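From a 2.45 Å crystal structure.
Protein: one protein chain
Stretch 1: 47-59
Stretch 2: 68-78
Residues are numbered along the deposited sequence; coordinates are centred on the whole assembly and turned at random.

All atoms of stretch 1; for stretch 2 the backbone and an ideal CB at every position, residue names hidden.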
# COMPACT_ATOMS: atom_id res chain seq x y z
N THR A 47 -11.80 -17.42 -38.41
CA THR A 47 -10.96 -18.27 -37.58
C THR A 47 -11.32 -18.12 -36.12
O THR A 47 -11.45 -17.00 -35.60
CB THR A 47 -9.47 -17.94 -37.79
OG1 THR A 47 -9.17 -18.06 -39.18
CG2 THR A 47 -8.59 -18.90 -36.99
N PHE A 48 -11.53 -19.25 -35.44
CA PHE A 48 -11.98 -19.20 -34.06
C PHE A 48 -11.22 -20.18 -33.15
O PHE A 48 -11.06 -21.35 -33.47
CB PHE A 48 -13.49 -19.46 -33.99
CG PHE A 48 -14.27 -18.54 -34.89
CD1 PHE A 48 -14.60 -17.26 -34.47
CD2 PHE A 48 -14.61 -18.93 -36.17
CE1 PHE A 48 -15.29 -16.41 -35.31
CE2 PHE A 48 -15.30 -18.08 -37.02
CZ PHE A 48 -15.64 -16.82 -36.59
N THR A 49 -10.75 -19.65 -32.03
CA THR A 49 -10.04 -20.41 -31.03
C THR A 49 -11.02 -21.05 -30.06
O THR A 49 -11.64 -20.36 -29.25
CB THR A 49 -9.07 -19.54 -30.27
OG1 THR A 49 -8.18 -18.91 -31.19
CG2 THR A 49 -8.27 -20.37 -29.29
N VAL A 50 -11.15 -22.38 -30.15
CA VAL A 50 -12.18 -23.08 -29.38
C VAL A 50 -11.56 -24.00 -28.33
O VAL A 50 -10.47 -24.55 -28.52
CB VAL A 50 -13.10 -23.88 -30.33
CG1 VAL A 50 -14.21 -24.59 -29.57
CG2 VAL A 50 -13.70 -22.93 -31.36
N GLY A 51 -12.25 -24.10 -27.19
CA GLY A 51 -11.88 -25.04 -26.15
C GLY A 51 -10.89 -24.58 -25.09
O GLY A 51 -10.41 -25.41 -24.32
N VAL A 52 -10.58 -23.28 -25.03
CA VAL A 52 -9.51 -22.80 -24.14
C VAL A 52 -9.81 -23.12 -22.67
O VAL A 52 -8.92 -23.52 -21.91
CB VAL A 52 -9.25 -21.28 -24.31
CG1 VAL A 52 -8.08 -20.84 -23.45
CG2 VAL A 52 -8.97 -20.95 -25.75
N PHE A 53 -11.06 -22.98 -22.28
CA PHE A 53 -11.44 -23.31 -20.92
C PHE A 53 -12.59 -24.31 -20.90
O PHE A 53 -13.48 -24.23 -20.06
CB PHE A 53 -11.81 -22.04 -20.16
CG PHE A 53 -10.70 -21.03 -20.13
CD1 PHE A 53 -9.59 -21.23 -19.32
CD2 PHE A 53 -10.74 -19.92 -20.94
CE1 PHE A 53 -8.55 -20.32 -19.29
CE2 PHE A 53 -9.70 -19.00 -20.92
CZ PHE A 53 -8.59 -19.21 -20.10
N ALA A 54 -12.53 -25.28 -21.82
CA ALA A 54 -13.65 -26.18 -22.04
C ALA A 54 -13.51 -27.57 -21.40
O ALA A 54 -14.29 -28.48 -21.72
CB ALA A 54 -13.88 -26.33 -23.52
N TRP A 55 -12.55 -27.73 -20.50
CA TRP A 55 -12.30 -29.03 -19.88
C TRP A 55 -13.55 -29.57 -19.18
O TRP A 55 -13.97 -30.71 -19.38
CB TRP A 55 -11.14 -28.95 -18.89
CG TRP A 55 -10.51 -30.30 -18.58
CD1 TRP A 55 -11.12 -31.53 -18.66
CD2 TRP A 55 -9.17 -30.55 -18.15
NE1 TRP A 55 -10.24 -32.52 -18.30
CE2 TRP A 55 -9.03 -31.95 -17.99
CE3 TRP A 55 -8.06 -29.73 -17.88
CZ2 TRP A 55 -7.84 -32.55 -17.58
CZ3 TRP A 55 -6.88 -30.33 -17.48
CH2 TRP A 55 -6.78 -31.72 -17.34
N SER A 56 -14.15 -28.72 -18.36
CA SER A 56 -15.33 -29.10 -17.61
C SER A 56 -16.50 -29.41 -18.55
O SER A 56 -17.40 -30.17 -18.19
CB SER A 56 -15.69 -27.99 -16.62
OG SER A 56 -17.02 -28.11 -16.17
N ALA A 57 -16.49 -28.85 -19.76
CA ALA A 57 -17.53 -29.14 -20.74
C ALA A 57 -17.22 -30.42 -21.50
O ALA A 57 -18.12 -31.09 -21.99
CB ALA A 57 -17.70 -27.98 -21.71
N LEU A 58 -15.93 -30.73 -21.61
CA LEU A 58 -15.48 -31.91 -22.32
C LEU A 58 -15.50 -33.14 -21.41
O LEU A 58 -15.79 -34.25 -21.85
CB LEU A 58 -14.07 -31.69 -22.87
CG LEU A 58 -14.00 -30.67 -23.99
CD1 LEU A 58 -12.55 -30.32 -24.31
CD2 LEU A 58 -14.69 -31.25 -25.21
N GLU A 59 -15.17 -32.93 -20.14
CA GLU A 59 -15.15 -34.03 -19.19
C GLU A 59 -15.82 -33.55 -17.90
O GLU A 59 -15.15 -33.22 -16.92
CB GLU A 59 -13.70 -34.50 -18.95
CG GLU A 59 -13.56 -35.81 -18.18
CD GLU A 59 -12.10 -36.25 -18.03
OE1 GLU A 59 -11.19 -35.48 -18.40
OE2 GLU A 59 -11.86 -37.37 -17.52
N UNK A 68 -19.70 -34.27 -28.23
CA UNK A 68 -20.67 -34.06 -29.31
C UNK A 68 -20.84 -32.59 -29.65
O UNK A 68 -20.83 -32.20 -30.84
CB UNK A 68 -22.03 -34.66 -28.93
N UNK A 69 -20.97 -31.75 -28.62
CA UNK A 69 -21.16 -30.32 -28.87
C UNK A 69 -19.97 -29.73 -29.66
O UNK A 69 -20.16 -28.90 -30.54
CB UNK A 69 -21.34 -29.58 -27.55
N UNK A 70 -18.76 -30.21 -29.36
CA UNK A 70 -17.57 -29.69 -30.03
C UNK A 70 -17.50 -30.23 -31.47
O UNK A 70 -17.04 -29.52 -32.39
CB UNK A 70 -16.31 -30.07 -29.25
N UNK A 71 -17.99 -31.45 -31.68
CA UNK A 71 -18.11 -32.02 -33.02
C UNK A 71 -18.95 -31.09 -33.87
O UNK A 71 -18.59 -30.73 -35.02
CB UNK A 71 -18.72 -33.42 -32.98
N UNK A 72 -20.09 -30.72 -33.29
CA UNK A 72 -21.02 -29.88 -34.01
C UNK A 72 -20.42 -28.50 -34.24
O UNK A 72 -20.64 -27.92 -35.29
CB UNK A 72 -22.34 -29.77 -33.25
N UNK A 73 -19.65 -27.99 -33.28
CA UNK A 73 -18.96 -26.72 -33.50
C UNK A 73 -17.98 -26.80 -34.70
O UNK A 73 -17.99 -25.90 -35.55
CB UNK A 73 -18.21 -26.32 -32.23
N UNK A 74 -17.17 -27.86 -34.77
CA UNK A 74 -16.19 -28.02 -35.86
C UNK A 74 -16.89 -28.07 -37.19
O UNK A 74 -16.50 -27.38 -38.16
CB UNK A 74 -15.35 -29.28 -35.67
N UNK A 75 -17.94 -28.89 -37.24
CA UNK A 75 -18.69 -29.02 -38.48
C UNK A 75 -19.33 -27.70 -38.89
O UNK A 75 -19.23 -27.30 -40.04
CB UNK A 75 -19.76 -30.10 -38.34
N UNK A 76 -19.97 -27.02 -37.94
CA UNK A 76 -20.68 -25.77 -38.20
C UNK A 76 -19.76 -24.65 -38.67
O UNK A 76 -20.10 -23.89 -39.58
CB UNK A 76 -21.42 -25.32 -36.94
N UNK A 77 -18.61 -24.53 -38.03
CA UNK A 77 -17.69 -23.47 -38.41
C UNK A 77 -17.16 -23.79 -39.78
O UNK A 77 -17.04 -22.89 -40.62
CB UNK A 77 -16.55 -23.31 -37.40
N UNK A 78 -16.87 -25.07 -40.02
CA UNK A 78 -16.41 -25.49 -41.34
C UNK A 78 -17.46 -25.16 -42.43
O UNK A 78 -17.12 -24.68 -43.52
CB UNK A 78 -16.11 -26.99 -41.33

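Backbone angles from 68 to 78 are helical throughout, and the helix runs nearly antiparallel to strand 47-50 (173° between N-to-C directions, axes 10.4 Å apart at closest approach). Helical periodicity then sorts the positions: those whose CA-to-CB bond points toward stretch 1 recur at 69, 70, 73 and 77.

Position 68 has no atom of stretch 1 within 5.5 Å of its ideal CB, so stretch 1 barely constrains it and a polar residue is acceptable. It is Glu68.

At position 69 the CB points toward stretch 1 but likewise has nothing within 5.5 Å. A short side chain would therefore leave the methyls of Ala54, Ala57 and Leu58 unmet from here; a long one could reach them, and the carbonyl of Ala57 also invites a donor. Several long residues could satisfy part of this, and a large aromatic with an N-H satisfies both. The residue is Trp69, chi1 64° (p). Its NE1 donates to Ala57 O at 3.3 Å with an N-H...O angle of 149°, the oxygen lying near the ring plane. Its CZ2 packs 3.8 Å from Ala57 CB and 3.6 Å from Leu58 CD2, while CH2 lies 4.0 Å from Ala54 CB, also at the ring edge.

The ideal CB of position 70 is 4.5 Å from Leu58 CD2, with Val50 farther along: a setting for a medium-sized aliphatic. Leu70 bridges the two, CD1 lying 3.7 Å from Val50 CG1 and CD2 3.9 Å from Leu58 CD2.

Positions 71 and 72 find no partner in stretch 1, so polar residues suit both. They are Asp71 and Lys72; the latter forms a salt bridge one turn on, NZ to OD2 of residue 76 at 3.0 Å.

Position 73 points toward Val50, whose CG1 is 5.1 Å from the ideal CB. A small or branched aliphatic would fit, and Val73 places CG1 4.2 Å from Val50 CG1.

Position 74 points sideways, leaving its choice loosely determined. Phe74 bends its end nearer, yet its CE1 stays 5.6 Å from Val50 CG1, beyond contact.

Positions 75 and 76 are out of reach, and acidic residues are among many possibilities. Asp75 makes no contact across the stretches; Asp76 accepts the bond from Lys72.

At position 77 the ideal CB lies 4.9 Å from Phe48 CD2, and an apolar branched chain could meet both the ring and Val50. Ile77 does so: CG2 is 4.1 Å from Phe48 CD2, at the ring edge, and CD1 is 4.4 Å from Val50 CG2.

Position 78 is unconstrained by stretch 1; it is Tyr78.

Stretch 2 (68-78) EWLDKVFDDIY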
# COMPACT_ATOMS: atom_id res chain seq x y z
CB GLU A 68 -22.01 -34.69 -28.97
CG GLU A 68 -21.94 -36.19 -28.64
CD GLU A 68 -21.41 -36.47 -27.22
OE1 GLU A 68 -21.91 -35.84 -26.25
OE2 GLU A 68 -20.50 -37.32 -27.07
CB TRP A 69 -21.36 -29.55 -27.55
CG TRP A 69 -20.18 -29.58 -26.65
CD1 TRP A 69 -19.92 -30.49 -25.66
CD2 TRP A 69 -19.07 -28.68 -26.66
NE1 TRP A 69 -18.73 -30.21 -25.06
CE2 TRP A 69 -18.18 -29.11 -25.66
CE3 TRP A 69 -18.73 -27.57 -27.44
CZ2 TRP A 69 -16.98 -28.45 -25.40
CZ3 TRP A 69 -17.53 -26.92 -27.18
CH2 TRP A 69 -16.68 -27.35 -26.17
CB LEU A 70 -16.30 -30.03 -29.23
CG LEU A 70 -14.94 -29.66 -29.83
CD1 LEU A 70 -14.83 -28.18 -30.14
CD2 LEU A 70 -13.83 -30.08 -28.88
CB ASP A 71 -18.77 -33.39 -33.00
CG ASP A 71 -17.97 -34.43 -32.27
OD1 ASP A 71 -16.77 -34.23 -31.98
OD2 ASP A 71 -18.56 -35.49 -32.00
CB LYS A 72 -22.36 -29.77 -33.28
CG LYS A 72 -23.28 -28.73 -33.90
CD LYS A 72 -24.74 -29.16 -33.95
CE LYS A 72 -25.60 -28.09 -34.62
NZ LYS A 72 -25.52 -26.78 -33.89
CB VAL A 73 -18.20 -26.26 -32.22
CG1 VAL A 73 -17.13 -25.21 -32.55
CG2 VAL A 73 -19.19 -25.74 -31.19
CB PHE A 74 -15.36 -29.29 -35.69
CG PHE A 74 -14.04 -29.07 -34.99
CD1 PHE A 74 -13.97 -29.03 -33.60
CD2 PHE A 74 -12.87 -28.92 -35.72
CE1 PHE A 74 -12.77 -28.83 -32.96
CE2 PHE A 74 -11.66 -28.73 -35.08
CZ PHE A 74 -11.61 -28.68 -33.69
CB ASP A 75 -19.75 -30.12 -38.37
CG ASP A 75 -19.14 -31.52 -38.46
OD1 ASP A 75 -17.94 -31.61 -38.81
OD2 ASP A 75 -19.85 -32.51 -38.19
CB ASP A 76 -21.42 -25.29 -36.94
CG ASP A 76 -22.68 -26.07 -36.68
OD1 ASP A 76 -23.09 -26.83 -37.57
OD2 ASP A 76 -23.27 -25.92 -35.60
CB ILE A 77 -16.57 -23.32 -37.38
CG1 ILE A 77 -17.12 -22.61 -36.14
CG2 ILE A 77 -15.37 -22.57 -37.96
CD1 ILE A 77 -16.18 -22.65 -34.98
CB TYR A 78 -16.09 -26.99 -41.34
CG TYR A 78 -15.43 -27.51 -42.60
CD1 TYR A 78 -14.28 -26.92 -43.11
CD2 TYR A 78 -15.95 -28.62 -43.28
CE1 TYR A 78 -13.68 -27.39 -44.26
CE2 TYR A 78 -15.34 -29.10 -44.43
CZ TYR A 78 -14.22 -28.47 -44.92
OH TYR A 78 -13.60 -28.93 -46.06
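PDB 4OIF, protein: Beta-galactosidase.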